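Local structure of putative gdp-fucose protein o-fucosyltransferase 1 (Caenorhabditis elegans, 3ZY6) at residues L218-D223 against A286-H291. The protein belongs, as a putative protein O-fucosyltransferase, to a family of glycosyltransferases of the GT-B fold and binds guanosine-5'-diphosphate-beta-L-fucopyranose. Residues are numbered along the deposited sequence; the frame is centred on the assembly and turned at random.
Sequences LRNDAD and ASDKDH. With GFB (guanosine-5'-diphosphate-beta-L-fucopyranose), chain B.
L218 and S287 end two neighbouring parallel strands, 213-218 and 282-287, and the loops that follow are locked together by polar side chains beside the bound GFB. The last rung of the sheet is L218 N to A286 O; beyond it the hydroxyl of S287 donates to L218 O at 2.8 Å. D288 then grips the other loop with both carboxylate oxygens. Its CG sits between its own backbone N and carbonyl carbon (chi1 57°), which turns the short carboxylate toward the backbone of 220-221: OD1 receives N220 N at 2.8 Å on its syn lone pair, while OD2 takes D221 N from above the carboxylate plane. R219 NH1 forms a salt bridge to that same OD2 at 2.7 Å from the opposite face, guanidinium and carboxylate planes 85° apart, and a second to D221 OD1 at 3.1 Å, making a three-residue network. D221 OD1 also caps W224 N of helix 222-229; its OD2 lies 3.1 Å from D288 OD2, a like charge the shared R219 probably offsets. N220 fits because an amide both accepts and donates: OD1 takes D290 N at 2.9 Å and ND2 gives a bond to D290 O. Held by the two aspartates, R219 donates hydrogen bonds from NE to GFB O2X at 2.8 Å and from NH2 to GFB O1. Such loops at the C-terminal ends of parallel strands are characteristic of a Rossmann-like domain of the GT-B fold.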
loop_
_atom_site.group_PDB
_atom_site.type_symbol
_atom_site.label_atom_id
_atom_site.label_comp_id
_atom_site.label_asym_id
_atom_site.label_seq_id
_atom_site.Cartn_x
_atom_site.Cartn_y
_atom_site.Cartn_z
ATOM N N LEU A 218 -11.065 4.512 29.967
ATOM C CA LEU A 218 -11.529 5.852 29.621
ATOM C C LEU A 218 -10.546 6.439 28.634
ATOM O O LEU A 218 -9.456 6.862 29.011
ATOM C CB LEU A 218 -11.614 6.735 30.856
ATOM C CG LEU A 218 -12.511 6.287 32.017
ATOM C CD1 LEU A 218 -12.497 7.411 33.094
ATOM C CD2 LEU A 218 -13.958 5.973 31.517
ATOM N N ARG A 219 -10.916 6.427 27.358
ATOM C CA ARG A 219 -10.021 6.934 26.316
ATOM C C ARG A 219 -10.552 8.336 26.011
ATOM O O ARG A 219 -11.647 8.495 25.452
ATOM C CB ARG A 219 -10.025 5.979 25.107
ATOM C CG ARG A 219 -9.173 6.404 23.913
ATOM C CD ARG A 219 -7.689 5.987 24.006
ATOM N NE ARG A 219 -7.063 6.064 22.676
ATOM C CZ ARG A 219 -6.428 7.132 22.192
ATOM N NH1 ARG A 219 -6.275 8.224 22.933
ATOM N NH2 ARG A 219 -5.921 7.105 20.964
ATOM N N ASN A 220 -9.806 9.355 26.449
ATOM C CA ASN A 220 -10.291 10.742 26.420
ATOM C C ASN A 220 -9.300 11.888 26.069
ATOM O O ASN A 220 -9.667 13.056 26.190
ATOM C CB ASN A 220 -11.074 11.079 27.717
ATOM C CG ASN A 220 -10.250 10.844 28.997
ATOM O OD1 ASN A 220 -9.042 11.040 29.007
ATOM N ND2 ASN A 220 -10.916 10.419 30.073
ATOM N N ASP A 221 -8.082 11.587 25.607
ATOM C CA ASP A 221 -7.172 12.692 25.200
ATOM C C ASP A 221 -7.661 13.409 23.935
ATOM O O ASP A 221 -8.580 12.937 23.266
ATOM C CB ASP A 221 -5.697 12.262 25.069
ATOM C CG ASP A 221 -5.433 11.366 23.861
ATOM O OD1 ASP A 221 -6.210 11.372 22.878
ATOM O OD2 ASP A 221 -4.415 10.650 23.887
ATOM N N ALA A 222 -7.048 14.546 23.614
ATOM C CA ALA A 222 -7.581 15.438 22.570
ATOM C C ALA A 222 -7.615 14.833 21.158
ATOM O O ALA A 222 -8.572 15.053 20.415
ATOM C CB ALA A 222 -6.850 16.793 22.572
ATOM N N ASP A 223 -6.577 14.083 20.794
ATOM C CA ASP A 223 -6.538 13.400 19.494
ATOM C C ASP A 223 -7.744 12.463 19.329
ATOM O O ASP A 223 -8.300 12.332 18.241
ATOM C CB ASP A 223 -5.211 12.644 19.302
ATOM C CG ASP A 223 -4.014 13.584 19.126
ATOM O OD1 ASP A 223 -4.218 14.815 18.951
ATOM O OD2 ASP A 223 -2.856 13.100 19.170
ATOM N N ALA A 286 -8.449 2.813 33.969
ATOM C CA ALA A 286 -7.329 2.980 33.082
ATOM C C ALA A 286 -7.687 4.099 32.111
ATOM O O ALA A 286 -8.756 4.090 31.495
ATOM C CB ALA A 286 -7.069 1.697 32.347
ATOM N N SER A 287 -6.799 5.076 31.986
ATOM C CA SER A 287 -7.045 6.214 31.114
ATOM C C SER A 287 -5.767 6.662 30.432
ATOM O O SER A 287 -4.684 6.568 31.014
ATOM C CB SER A 287 -7.617 7.393 31.901
ATOM O OG SER A 287 -8.207 8.320 31.009
ATOM N N ASP A 288 -5.915 7.164 29.208
ATOM C CA ASP A 288 -4.833 7.849 28.499
ATOM C C ASP A 288 -4.625 9.287 28.962
ATOM O O ASP A 288 -3.626 9.894 28.611
ATOM C CB ASP A 288 -5.090 7.865 26.989
ATOM C CG ASP A 288 -6.438 8.520 26.614
ATOM O OD1 ASP A 288 -7.355 8.599 27.457
ATOM O OD2 ASP A 288 -6.562 8.976 25.462
ATOM N N LYS A 289 -5.580 9.844 29.707
ATOM C CA LYS A 289 -5.467 11.235 30.159
ATOM C C LYS A 289 -6.231 11.490 31.461
ATOM O O LYS A 289 -5.613 11.580 32.523
ATOM C CB LYS A 289 -5.919 12.216 29.066
ATOM C CG LYS A 289 -5.744 13.667 29.445
ATOM C CD LYS A 289 -6.058 14.583 28.288
ATOM C CE LYS A 289 -6.046 16.044 28.743
ATOM N NZ LYS A 289 -4.871 16.299 29.628
ATOM N N ASP A 290 -7.561 11.597 31.385
ATOM C CA ASP A 290 -8.366 11.963 32.557
ATOM C C ASP A 290 -8.972 10.722 33.192
ATOM O O ASP A 290 -9.921 10.123 32.654
ATOM C CB ASP A 290 -9.456 12.975 32.175
ATOM C CG ASP A 290 -10.254 13.495 33.384
ATOM O OD1 ASP A 290 -9.927 13.166 34.554
ATOM O OD2 ASP A 290 -11.234 14.240 33.151
ATOM N N HIS A 291 -8.423 10.333 34.342
ATOM C CA HIS A 291 -8.936 9.146 35.059
ATOM C C HIS A 291 -10.240 9.416 35.816
ATOM O O HIS A 291 -10.882 8.483 36.323
ATOM C CB HIS A 291 -7.871 8.574 35.999
ATOM C CG HIS A 291 -6.626 8.136 35.290
ATOM N ND1 HIS A 291 -6.313 6.810 35.075
ATOM C CD2 HIS A 291 -5.636 8.854 34.713
ATOM C CE1 HIS A 291 -5.167 6.732 34.422
ATOM N NE2 HIS A 291 -4.742 7.956 34.182
HETATM O O1P GFB B . -3.138 1.452 21.916
HETATM P P GFB B . -3.680 2.181 20.718
HETATM O O3P GFB B . -3.217 1.741 19.332
HETATM O O2P GFB B . -5.282 2.104 20.890
HETATM O "O5'" GFB B . -3.333 3.747 20.913
HETATM P P1 GFB B . -6.434 3.021 20.237
HETATM C "C5'" GFB B . -3.676 4.348 22.157
HETATM C "C4'" GFB B . -2.405 4.525 22.979
HETATM O "O4'" GFB B . -2.632 5.583 23.891
HETATM C "C3'" GFB B . -2.080 3.317 23.847
HETATM C "C1'" GFB B . -2.262 5.209 25.218
HETATM O "O3'" GFB B . -1.227 2.373 23.191
HETATM C "C2'" GFB B . -1.398 3.969 25.026
HETATM O "O2'" GFB B . -0.060 4.346 24.676
HETATM N N9 GFB B . -3.421 4.766 26.041
HETATM C C8 GFB B . -4.699 4.525 25.667
HETATM C C4 GFB B . -3.301 4.479 27.329
HETATM N N7 GFB B . -5.404 4.114 26.736
HETATM C C5 GFB B . -4.539 4.054 27.779
HETATM C C6 GFB B . -4.645 3.704 29.117
HETATM O O6 GFB B . -5.744 3.333 29.577
HETATM N N1 GFB B . -3.560 3.804 29.928
HETATM C C2 GFB B . -2.363 4.199 29.455
HETATM N N2 GFB B . -1.278 4.268 30.263
HETATM N N3 GFB B . -2.231 4.541 28.165
HETATM C C1 GFB B . -5.721 4.645 18.237
HETATM C C2A GFB B . -4.341 4.635 17.598
HETATM O O1 GFB B . -5.572 4.233 19.599
HETATM O O5 GFB B . -6.236 5.989 18.189
HETATM C C3 GFB B . -4.429 5.101 16.140
HETATM O O2 GFB B . -3.620 3.406 17.742
HETATM C C4A GFB B . -4.842 6.571 16.222
HETATM O O3 GFB B . -3.148 4.939 15.487
HETATM C C5A GFB B . -6.184 6.717 16.937
HETATM O O4 GFB B . -3.844 7.300 16.963
HETATM C C6A GFB B . -6.485 8.200 17.187
HETATM O O1X GFB B . -7.081 2.210 19.134
HETATM O O2X GFB B . -7.219 3.527 21.417
#